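Local coordinates for aminoglycoside acetyltransferase meta-AAC0020 (Uncultured bacterium, PDB 5F47), which probably transfers an acetyl group from acetyl-coenzyme A to aminoglycoside antibiotics, as a GNAT-fold resistance enzyme from soil bacteria, at residues 56-60 with 72-76. Residue numbers count along the deposited sequence, not the author numbering.
Sequences NFYVF and LTSYV
Two antiparallel arms of the hairpin formed by strands 57-64 and 67-77 pair in the central sheet of the GNAT fold, their axes 4.8 Å apart at closest approach and 159° between directions. Register runs from N56 opposite V76 to F60 opposite L72, in extended backbone except at N56 (phi/psi -122/21), which leads into the strand. N56 O accepts V76 N at 2.8 Å, and one water bridges the carbonyls, donating to N56 O (2.8 Å) and V76 O (2.7 Å). F57 and Y75 form a non-hydrogen-bonded pair, CA-CA 4.7 Å; with F57 chi1 t and Y75 chi1 m, the rings meet obliquely, F57 CD1 lying 3.6 Å from Y75 CE2 over a face of the tyrosine. Y58 and S74 are a hydrogen-bonded pair: Y58 N gives 2.9 Å to S74 O, while Y58 O receives a weak bond from S74 N and a second from S74 OG, both 2.9 Å. The p rotamer of S74 allows this, and its hydroxyl also bonds Y115 of helix 103-117. V59 faces T73 on the F57-Y75 side, CA-CA about 4.5 Å, with V59 CA 3.4 Å from L72 O. F60 N to L72 O (3.0 Å) and L72 N to F60 O (2.8 Å) complete the register, and F60 CD1 touches L72 CD1 at 4.0 Å. Y58, F60 and L72 pack against helix 103-117; on the other face V59 and T73 meet helix 21-34, while T73 OG1 bonds Y80 and Y75 OH bonds E78 O, both of the second subunit. Both faces are thus largely hydrophobic, their buried hydroxyls all partnered.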
ATOM      1  N   ASN B  56       6.804   9.294  -6.202  1.00 19.76           N
ATOM      2  CA  ASN B  56       6.596   8.173  -5.275  1.00 19.07           C
ATOM      3  C   ASN B  56       5.956   6.973  -5.958  1.00 16.17           C
ATOM      4  O   ASN B  56       5.381   6.098  -5.304  1.00 15.44           O
ATOM      5  CB  ASN B  56       5.732   8.623  -4.111  1.00 20.75           C
ATOM      6  CG  ASN B  56       4.437   9.256  -4.567  1.00 19.91           C
ATOM      7  OD1 ASN B  56       3.958   9.004  -5.690  1.00 20.70           O
ATOM      8  ND2 ASN B  56       3.843  10.057  -3.692  1.00 22.61           N
ATOM      9  N   PHE B  57       6.080   6.930  -7.280  1.00 15.04           N
ATOM     10  CA  PHE B  57       5.493   5.873  -8.089  1.00 14.00           C
ATOM     11  C   PHE B  57       6.495   5.473  -9.149  1.00 15.70           C
ATOM     12  O   PHE B  57       6.992   6.321  -9.885  1.00 16.22           O
ATOM     13  CB  PHE B  57       4.183   6.363  -8.732  1.00 14.74           C
ATOM     14  CG  PHE B  57       3.496   5.339  -9.568  1.00 14.13           C
ATOM     15  CD1 PHE B  57       2.874   4.254  -8.966  1.00 12.89           C
ATOM     16  CD2 PHE B  57       3.450   5.464 -10.958  1.00 14.62           C
ATOM     17  CE1 PHE B  57       2.206   3.301  -9.736  1.00 13.38           C
ATOM     18  CE2 PHE B  57       2.788   4.524 -11.730  1.00 14.48           C
ATOM     19  CZ  PHE B  57       2.163   3.439 -11.118  1.00 14.66           C
ATOM     20  N   TYR B  58       6.807   4.185  -9.214  1.00 14.18           N
ATOM     21  CA  TYR B  58       7.788   3.681 -10.177  1.00 15.43           C
ATOM     22  C   TYR B  58       7.285   2.423 -10.866  1.00 15.11           C
ATOM     23  O   TYR B  58       6.820   1.487 -10.220  1.00 13.84           O
ATOM     24  CB  TYR B  58       9.126   3.388  -9.500  1.00 16.71           C
ATOM     25  CG  TYR B  58       9.876   4.604  -9.048  1.00 17.97           C
ATOM     26  CD1 TYR B  58      10.625   5.349  -9.950  1.00 21.30           C
ATOM     27  CD2 TYR B  58       9.865   4.994  -7.721  1.00 19.58           C
ATOM     28  CE1 TYR B  58      11.339   6.464  -9.542  1.00 24.93           C
ATOM     29  CE2 TYR B  58      10.579   6.104  -7.304  1.00 23.45           C
ATOM     30  CZ  TYR B  58      11.305   6.834  -8.220  1.00 26.09           C
ATOM     31  OH  TYR B  58      12.022   7.933  -7.809  1.00 29.68           O
ATOM     32  N   VAL B  59       7.457   2.400 -12.186  1.00 15.80           N
ATOM     33  CA  VAL B  59       6.993   1.320 -13.039  1.00 15.40           C
ATOM     34  C   VAL B  59       8.194   0.651 -13.693  1.00 16.98           C
ATOM     35  O   VAL B  59       9.070   1.331 -14.236  1.00 17.55           O
ATOM     36  CB  VAL B  59       6.048   1.834 -14.141  1.00 14.49           C
ATOM     37  CG1 VAL B  59       5.510   0.682 -14.967  1.00 15.88           C
ATOM     38  CG2 VAL B  59       4.893   2.628 -13.538  1.00 14.17           C
ATOM     39  N   PHE B  60       8.257  -0.675 -13.624  1.00 15.20           N
ATOM     40  CA  PHE B  60       9.317  -1.403 -14.310  1.00 17.12           C
ATOM     41  C   PHE B  60       8.688  -2.271 -15.380  1.00 17.35           C
ATOM     42  O   PHE B  60       7.679  -2.926 -15.123  1.00 18.77           O
ATOM     43  CB  PHE B  60      10.118  -2.260 -13.332  1.00 18.93           C
ATOM     44  CG  PHE B  60      10.894  -1.461 -12.323  1.00 19.57           C
ATOM     45  CD1 PHE B  60      10.254  -0.920 -11.218  1.00 20.67           C
ATOM     46  CD2 PHE B  60      12.247  -1.236 -12.489  1.00 22.85           C
ATOM     47  CE1 PHE B  60      10.959  -0.175 -10.291  1.00 22.31           C
ATOM     48  CE2 PHE B  60      12.957  -0.494 -11.555  1.00 23.70           C
ATOM     49  CZ  PHE B  60      12.291   0.048 -10.465  1.00 22.52           C
ATOM     50  N   LEU B  72       5.701  -4.304 -13.667  1.00 13.38           N
ATOM     51  CA  LEU B  72       5.146  -4.165 -12.333  1.00 15.88           C
ATOM     52  C   LEU B  72       5.079  -2.697 -11.969  1.00 15.78           C
ATOM     53  O   LEU B  72       5.785  -1.864 -12.526  1.00 15.76           O
ATOM     54  CB  LEU B  72       5.949  -4.972 -11.296  1.00 18.42           C
ATOM     55  CG  LEU B  72       7.354  -4.576 -10.845  1.00 15.85           C
ATOM     56  CD1 LEU B  72       7.357  -3.352  -9.924  1.00 15.91           C
ATOM     57  CD2 LEU B  72       7.997  -5.772 -10.127  1.00 16.63           C
ATOM     58  N   THR B  73       4.200  -2.392 -11.026  1.00 13.21           N
ATOM     59  CA  THR B  73       4.013  -1.036 -10.527  1.00 12.80           C
ATOM     60  C   THR B  73       4.368  -1.034  -9.055  1.00 13.01           C
ATOM     61  O   THR B  73       4.149  -2.037  -8.361  1.00 13.35           O
ATOM     62  CB  THR B  73       2.569  -0.568 -10.716  1.00 13.41           C
ATOM     63  OG1 THR B  73       1.689  -1.530 -10.105  1.00 14.64           O
ATOM     64  CG2 THR B  73       2.233  -0.467 -12.202  1.00 15.03           C
ATOM     65  N   SER B  74       4.914   0.084  -8.576  1.00 12.73           N
ATOM     66  CA  SER B  74       5.326   0.141  -7.172  1.00 11.46           C
ATOM     67  C   SER B  74       5.121   1.559  -6.620  1.00 12.19           C
ATOM     68  O   SER B  74       5.265   2.549  -7.338  1.00 13.53           O
ATOM     69  CB  SER B  74       6.789  -0.344  -7.007  1.00 12.30           C
ATOM     70  OG  SER B  74       7.694   0.513  -7.679  1.00 14.23           O
ATOM     71  N   TYR B  75       4.730   1.617  -5.346  1.00 13.09           N
ATOM     72  CA  TYR B  75       4.488   2.862  -4.616  1.00 11.71           C
ATOM     73  C   TYR B  75       5.475   3.000  -3.472  1.00 12.14           C
ATOM     74  O   TYR B  75       5.688   2.058  -2.703  1.00 14.67           O
ATOM     75  CB  TYR B  75       3.070   2.883  -4.030  1.00 11.21           C
ATOM     76  CG  TYR B  75       1.965   2.901  -5.050  1.00 13.44           C
ATOM     77  CD1 TYR B  75       1.487   1.710  -5.593  1.00 11.49           C
ATOM     78  CD2 TYR B  75       1.391   4.094  -5.453  1.00 13.50           C
ATOM     79  CE1 TYR B  75       0.457   1.714  -6.532  1.00 12.29           C
ATOM     80  CE2 TYR B  75       0.347   4.116  -6.400  1.00 13.51           C
ATOM     81  CZ  TYR B  75      -0.097   2.912  -6.940  1.00 15.25           C
ATOM     82  OH  TYR B  75      -1.133   2.906  -7.852  1.00 15.63           O
ATOM     83  N   VAL B  76       6.045   4.188  -3.358  1.00 12.79           N
ATOM     84  CA  VAL B  76       6.876   4.511  -2.209  1.00 13.33           C
ATOM     85  C   VAL B  76       5.989   4.903  -1.033  1.00 13.63           C
ATOM     86  O   VAL B  76       5.120   5.783  -1.162  1.00 15.63           O
ATOM     87  CB  VAL B  76       7.823   5.660  -2.558  1.00 14.83           C
ATOM     88  CG1 VAL B  76       8.668   6.062  -1.338  1.00 16.83           C
ATOM     89  CG2 VAL B  76       8.694   5.258  -3.754  1.00 17.09           C
TER
HETATM   90  O   HOH W   1       3.439   6.254  -3.262  1.00 17.79           O